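Restriction endonuclease LpnPI (Legionella pneumophila subsp. pneumophila str. Philadelphia 1, PDB 4RZL) recognises cytosine-modified DNA through this N-terminal SRA-like domain and, as a full-length restriction endonuclease, probably cleaves the DNA with a separate Mrr-type catalytic domain. Local coordinates at residues Val193-Lys196 against Trp197-Ser200; Ser210-Pro213 against Phe214-Trp217. All coordinates share one frame; numbering follows the deposited sequence.

Contact 1: Val193-Lys196 against Trp197-Ser200; sequences VSRK and WINS
Trp197 presents its backbone N to the hydroxyl of Ser194, and the capping bond from Trp197 N to Ser194 OG measures 2.9 Å at an N-H...O angle of 162°. The serine torsion (chi1 76°) sets OG between its own backbone N and carbonyl carbon, from where it reaches the first turn; OG is also hydrogen-bonded to Asp208. Farther out, Trp197 CE3 lies 4.0 Å from Val193 CG1, the methyl meeting the indole obliquely. The capping bond marks the N-terminus of the short helix 195-199, with Ser194 as N-cap where the chain leaves strand 192-193. Ile198 N donates to Ser194 O, while Ile198 CG1 meets Val193 CG1 at 3.8 Å and the two side chains cross at about a right angle. On its other branch, Ile198 CG2 lies over one face of the Arg195 guanidinium, 3.5 Å from Arg195 NH1. Asn199 OD1 accepts from Arg195 NH1 at 3.2 Å; the acceptor lies in the guanidinium plane, but the donor stands 43° out of the amide's carbonyl plane. Bends at chi2 and chi3 turn the arginine back to this amide, and its NH2 bonds to Ala20 O and Ile44 O. Ser200 N, where the chain leaves helical geometry, gives Lys196 O a weak bond of 3.1 Å.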
ATOM      1  N   VAL A 193       1.568  12.978  -3.715  1.00 17.62           N
ATOM      2  CA  VAL A 193       0.751  12.643  -4.870  1.00 12.73           C
ATOM      3  C   VAL A 193      -0.351  13.692  -4.984  1.00 19.85           C
ATOM      4  O   VAL A 193      -1.167  13.837  -4.073  1.00 16.40           O
ATOM      5  CB  VAL A 193       0.139  11.255  -4.753  1.00 16.17           C
ATOM      6  CG1 VAL A 193      -0.645  10.919  -6.033  1.00 17.63           C
ATOM      7  CG2 VAL A 193       1.247  10.228  -4.495  1.00 11.76           C
ATOM      8  N   SER A 194      -0.364  14.439  -6.085  1.00 17.90           N
ATOM      9  CA  SER A 194      -1.277  15.585  -6.199  1.00 24.94           C
ATOM     10  C   SER A 194      -2.740  15.175  -6.400  1.00 19.77           C
ATOM     11  O   SER A 194      -3.022  14.112  -6.957  1.00 17.60           O
ATOM     12  CB  SER A 194      -0.847  16.480  -7.357  1.00 24.24           C
ATOM     13  OG  SER A 194      -1.224  15.871  -8.570  1.00 22.46           O
ATOM     14  N   ARG A 195      -3.668  16.025  -5.958  1.00 19.19           N
ATOM     15  CA  ARG A 195      -5.083  15.810  -6.234  1.00 16.45           C
ATOM     16  C   ARG A 195      -5.363  15.666  -7.733  1.00 23.68           C
ATOM     17  O   ARG A 195      -6.201  14.850  -8.134  1.00 23.38           O
ATOM     18  CB  ARG A 195      -5.923  16.942  -5.628  1.00 19.20           C
ATOM     19  CG  ARG A 195      -7.400  16.930  -6.051  1.00 22.58           C
ATOM     20  CD  ARG A 195      -8.118  15.609  -5.794  1.00 16.90           C
ATOM     21  NE  ARG A 195      -7.812  15.007  -4.507  1.00 15.79           N
ATOM     22  CZ  ARG A 195      -8.258  13.813  -4.124  1.00 17.79           C
ATOM     23  NH1 ARG A 195      -9.011  13.091  -4.942  1.00 23.70           N
ATOM     24  NH2 ARG A 195      -7.953  13.338  -2.925  1.00 14.24           N
ATOM     25  N   LYS A 196      -4.664  16.451  -8.549  1.00 20.21           N
ATOM     26  CA  LYS A 196      -4.785  16.349 -10.000  1.00 23.93           C
ATOM     27  C   LYS A 196      -4.465  14.931 -10.450  1.00 28.48           C
ATOM     28  O   LYS A 196      -5.222  14.335 -11.218  1.00 22.57           O
ATOM     29  CB  LYS A 196      -3.852  17.339 -10.708  1.00 30.26           C
ATOM     30  CG  LYS A 196      -3.923  17.293 -12.256  1.00 28.60           C
ATOM     31  CD  LYS A 196      -3.015  18.343 -12.882  1.00 33.44           C
ATOM     32  CE  LYS A 196      -2.887  18.174 -14.395  1.00 39.89           C
ATOM     33  NZ  LYS A 196      -4.178  18.415 -15.101  1.00 45.84           N
ATOM     34  N   TRP A 197      -3.356  14.385  -9.951  1.00 23.00           N
ATOM     35  CA  TRP A 197      -2.992  13.019 -10.303  1.00 22.03           C
ATOM     36  C   TRP A 197      -4.081  12.052  -9.885  1.00 23.73           C
ATOM     37  O   TRP A 197      -4.507  11.221 -10.681  1.00 26.54           O
ATOM     38  CB  TRP A 197      -1.660  12.597  -9.673  1.00 25.15           C
ATOM     39  CG  TRP A 197      -1.127  11.353 -10.318  1.00 32.36           C
ATOM     40  CD1 TRP A 197      -0.171  11.273 -11.299  1.00 32.42           C
ATOM     41  CD2 TRP A 197      -1.571  10.008 -10.080  1.00 24.29           C
ATOM     42  NE1 TRP A 197       0.030   9.958 -11.656  1.00 23.38           N
ATOM     43  CE2 TRP A 197      -0.820   9.165 -10.930  1.00 30.09           C
ATOM     44  CE3 TRP A 197      -2.509   9.432  -9.217  1.00 21.23           C
ATOM     45  CZ2 TRP A 197      -0.988   7.784 -10.939  1.00 30.47           C
ATOM     46  CZ3 TRP A 197      -2.674   8.061  -9.237  1.00 29.38           C
ATOM     47  CH2 TRP A 197      -1.918   7.255 -10.087  1.00 23.34           C
ATOM     48  N   ILE A 198      -4.531  12.164  -8.638  1.00 24.02           N
ATOM     49  CA  ILE A 198      -5.502  11.224  -8.074  1.00 22.53           C
ATOM     50  C   ILE A 198      -6.837  11.247  -8.817  1.00 32.01           C
ATOM     51  O   ILE A 198      -7.437  10.193  -9.051  1.00 31.11           O
ATOM     52  CB  ILE A 198      -5.737  11.504  -6.565  1.00 19.56           C
ATOM     53  CG1 ILE A 198      -4.421  11.364  -5.787  1.00 19.23           C
ATOM     54  CG2 ILE A 198      -6.770  10.554  -5.990  1.00 18.89           C
ATOM     55  CD1 ILE A 198      -4.495  11.900  -4.365  1.00 16.19           C
ATOM     56  N   ASN A 199      -7.314  12.439  -9.175  1.00 29.62           N
ATOM     57  CA  ASN A 199      -8.540  12.560  -9.968  1.00 30.79           C
ATOM     58  C   ASN A 199      -8.358  11.994 -11.375  1.00 26.43           C
ATOM     59  O   ASN A 199      -9.325  11.670 -12.053  1.00 29.49           O
ATOM     60  CB  ASN A 199      -9.011  14.017 -10.070  1.00 29.01           C
ATOM     61  CG  ASN A 199      -9.698  14.508  -8.802  1.00 30.70           C
ATOM     62  OD1 ASN A 199     -10.051  13.722  -7.921  1.00 28.25           O
ATOM     63  ND2 ASN A 199      -9.925  15.813  -8.725  1.00 35.10           N
ATOM     64  N   SER A 200      -7.111  11.925 -11.819  1.00 32.85           N
ATOM     65  CA  SER A 200      -6.799  11.442 -13.155  1.00 31.63           C
ATOM     66  C   SER A 200      -6.188  10.041 -13.070  1.00 43.83           C
ATOM     67  O   SER A 200      -5.305   9.674 -13.839  1.00 47.43           O
ATOM     68  CB  SER A 200      -5.862  12.412 -13.862  1.00 37.57           C
ATOM     69  OG  SER A 200      -5.701  12.051 -15.220  1.00 51.72           O
TER

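Contact 2: Ser210-Pro213 against Phe214-Trp217; sequences SLNP and FYQW
Leu211 and Phe214 cross obliquely, the leucine CD2 methyl lying 3.9 Å from Phe214 CB and 4.1 Å from its CG, so the methyl meets the root of the aromatic side chain. Leu211 CB approaches the other aromatic neighbour, at 3.9 Å from Tyr215 CE2. The two rings leave the helix differently: Phe214 has CG anti to its backbone N (chi1 169°), whereas Tyr215 has CG anti to the carbonyl carbon (chi1 -68°), which brings Tyr215 CD2 to 3.3 Å from Leu211 O. Their mutual placement is edge to face, with Phe214 CD2 over the rim of one tyrosine face and Tyr215 CE1 at the phenylalanine edge, in plane. Leu211 is the N-cap of helix 212-220, and Leu211 O accepts from Tyr215 N at 3.0 Å and, weakly, from Phe214 N. Outside the turn, Phe214 packs on Pro131 and Val154, while Tyr215 OH bonds to Gln207. Along the next turn, Pro213 O accepts from Trp217 N and also accepts a hydrogen bond from a water, whose oxygen lies 2.8 Å from Pro213 O. Gln216 NE2 gives that water a weak bond and also bonds to Lys222 O, while Gln216 OE1 is hydrogen-bonded to Ser220 OG. The chemistry thus divides by position: carbon packing joins Leu211 to the aromatic pair, whereas Pro213 O combines a helical bond with hydration.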
ATOM      1  N   SER A 210       3.597  13.847 -10.627  1.00 22.47           N
ATOM      2  CA  SER A 210       3.644  13.311  -9.255  1.00 21.43           C
ATOM      3  C   SER A 210       4.306  11.933  -9.195  1.00 16.05           C
ATOM      4  O   SER A 210       5.112  11.652  -8.313  1.00 15.71           O
ATOM      5  CB  SER A 210       2.239  13.198  -8.653  1.00 17.74           C
ATOM      6  OG  SER A 210       1.691  14.457  -8.375  1.00 25.55           O
ATOM      7  N   LEU A 211       3.969  11.073 -10.144  1.00 17.35           N
ATOM      8  CA  LEU A 211       4.468   9.709 -10.096  1.00 18.26           C
ATOM      9  C   LEU A 211       5.611   9.432 -11.044  1.00 18.67           C
ATOM     10  O   LEU A 211       5.875   8.277 -11.364  1.00 17.58           O
ATOM     11  CB  LEU A 211       3.336   8.722 -10.380  1.00 18.33           C
ATOM     12  CG  LEU A 211       2.887   8.122  -9.045  1.00 25.11           C
ATOM     13  CD1 LEU A 211       2.098   9.146  -8.239  1.00 22.04           C
ATOM     14  CD2 LEU A 211       2.105   6.843  -9.241  1.00 20.35           C
ATOM     15  N   ASN A 212       6.330  10.477 -11.444  1.00 16.32           N
ATOM     16  CA  ASN A 212       7.481  10.276 -12.317  1.00 16.64           C
ATOM     17  C   ASN A 212       8.507   9.257 -11.774  1.00 15.26           C
ATOM     18  O   ASN A 212       9.025   8.457 -12.545  1.00 18.51           O
ATOM     19  CB  ASN A 212       8.151  11.618 -12.623  1.00 17.56           C
ATOM     20  CG  ASN A 212       7.567  12.283 -13.874  1.00 22.75           C
ATOM     21  OD1 ASN A 212       6.497  11.895 -14.363  1.00 25.29           O
ATOM     22  ND2 ASN A 212       8.258  13.290 -14.383  1.00 29.24           N
ATOM     23  N   PRO A 213       8.790   9.260 -10.456  1.00 16.91           N
ATOM     24  CA  PRO A 213       9.699   8.191 -10.005  1.00 13.63           C
ATOM     25  C   PRO A 213       9.106   6.784 -10.141  1.00 14.90           C
ATOM     26  O   PRO A 213       9.850   5.812 -10.254  1.00 12.05           O
ATOM     27  CB  PRO A 213       9.946   8.536  -8.535  1.00 15.32           C
ATOM     28  CG  PRO A 213       9.763  10.030  -8.483  1.00 12.98           C
ATOM     29  CD  PRO A 213       8.613  10.296  -9.421  1.00 12.27           C
ATOM     30  N   PHE A 214       7.785   6.676 -10.133  1.00 11.66           N
ATOM     31  CA  PHE A 214       7.156   5.379 -10.361  1.00 14.00           C
ATOM     32  C   PHE A 214       7.356   4.983 -11.819  1.00 14.62           C
ATOM     33  O   PHE A 214       7.760   3.861 -12.120  1.00 12.84           O
ATOM     34  CB  PHE A 214       5.664   5.401 -10.012  1.00 11.74           C
ATOM     35  CG  PHE A 214       4.923   4.177 -10.482  1.00 15.10           C
ATOM     36  CD1 PHE A 214       5.040   2.976  -9.797  1.00 15.23           C
ATOM     37  CD2 PHE A 214       4.134   4.221 -11.622  1.00 16.66           C
ATOM     38  CE1 PHE A 214       4.370   1.847 -10.231  1.00 13.93           C
ATOM     39  CE2 PHE A 214       3.458   3.094 -12.063  1.00 16.92           C
ATOM     40  CZ  PHE A 214       3.577   1.906 -11.372  1.00 15.03           C
ATOM     41  N   TYR A 215       7.075   5.911 -12.727  1.00 13.60           N
ATOM     42  CA  TYR A 215       7.200   5.611 -14.159  1.00 13.78           C
ATOM     43  C   TYR A 215       8.646   5.345 -14.551  1.00 13.35           C
ATOM     44  O   TYR A 215       8.917   4.547 -15.433  1.00 16.45           O
ATOM     45  CB  TYR A 215       6.605   6.747 -14.985  1.00 15.85           C
ATOM     46  CG  TYR A 215       5.108   6.813 -14.825  1.00 20.58           C
ATOM     47  CD1 TYR A 215       4.321   5.700 -15.116  1.00 24.69           C
ATOM     48  CD2 TYR A 215       4.481   7.957 -14.356  1.00 21.55           C
ATOM     49  CE1 TYR A 215       2.955   5.735 -14.962  1.00 30.56           C
ATOM     50  CE2 TYR A 215       3.109   8.004 -14.202  1.00 19.21           C
ATOM     51  CZ  TYR A 215       2.351   6.891 -14.509  1.00 28.67           C
ATOM     52  OH  TYR A 215       0.978   6.917 -14.357  1.00 36.02           O
ATOM     53  N   GLN A 216       9.572   5.998 -13.863  1.00 13.11           N
ATOM     54  CA  GLN A 216      10.980   5.711 -14.035  1.00 19.48           C
ATOM     55  C   GLN A 216      11.274   4.262 -13.622  1.00 18.98           C
ATOM     56  O   GLN A 216      11.947   3.528 -14.351  1.00 14.91           O
ATOM     57  CB  GLN A 216      11.826   6.705 -13.234  1.00 16.21           C
ATOM     58  CG  GLN A 216      13.324   6.640 -13.527  1.00 18.42           C
ATOM     59  CD  GLN A 216      14.026   5.476 -12.873  1.00 28.52           C
ATOM     60  OE1 GLN A 216      14.746   4.719 -13.535  1.00 37.07           O
ATOM     61  NE2 GLN A 216      13.838   5.330 -11.567  1.00 34.52           N
ATOM     62  N   TRP A 217      10.787   3.860 -12.448  1.00 15.42           N
ATOM     63  CA  TRP A 217      10.982   2.487 -11.979  1.00 15.56           C
ATOM     64  C   TRP A 217      10.378   1.469 -12.951  1.00 13.62           C
ATOM     65  O   TRP A 217      10.967   0.420 -13.197  1.00 14.55           O
ATOM     66  CB  TRP A 217      10.373   2.285 -10.581  1.00 15.40           C
ATOM     67  CG  TRP A 217      10.405   0.851 -10.140  1.00 13.66           C
ATOM     68  CD1 TRP A 217      11.453   0.192  -9.533  1.00 11.83           C
ATOM     69  CD2 TRP A 217       9.347  -0.118 -10.282  1.00 13.04           C
ATOM     70  NE1 TRP A 217      11.098  -1.119  -9.279  1.00 13.28           N
ATOM     71  CE2 TRP A 217       9.819  -1.336  -9.726  1.00 12.42           C
ATOM     72  CE3 TRP A 217       8.046  -0.069 -10.801  1.00 13.14           C
ATOM     73  CZ2 TRP A 217       9.035  -2.503  -9.697  1.00 13.63           C
ATOM     74  CZ3 TRP A 217       7.267  -1.228 -10.774  1.00 13.87           C
ATOM     75  CH2 TRP A 217       7.769  -2.431 -10.223  1.00 13.50           C
TER
HETATM   76  O   HOH W   1      12.367   5.572  -9.096  1.00 22.29           O

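Overall arrangement
Contact 1 closes before contact 2 opens along the chain: contact 1 spans helix 195-199, contact 2 the start of helix 212-220, the next helix in sequence. Their centres are about 14 Å apart, on the same side of the domain's centre, yet they touch directly. Trp197 CZ2 packs on Leu211 CD2 at 3.7 Å, and Val193 CG1 lies 3.9 Å from Leu211 CD1. The start of the second helix thus meets the first through apolar packing and a probable Ser194 N-Ser210 OG hydrogen bond. Both contacts also touch the mixed sheet of the DNA-recognition domain, contact 1 through Phe133 and contact 2 through Val154, while Val193 and Ile198 additionally meet Leu22 in the small two-stranded sheet.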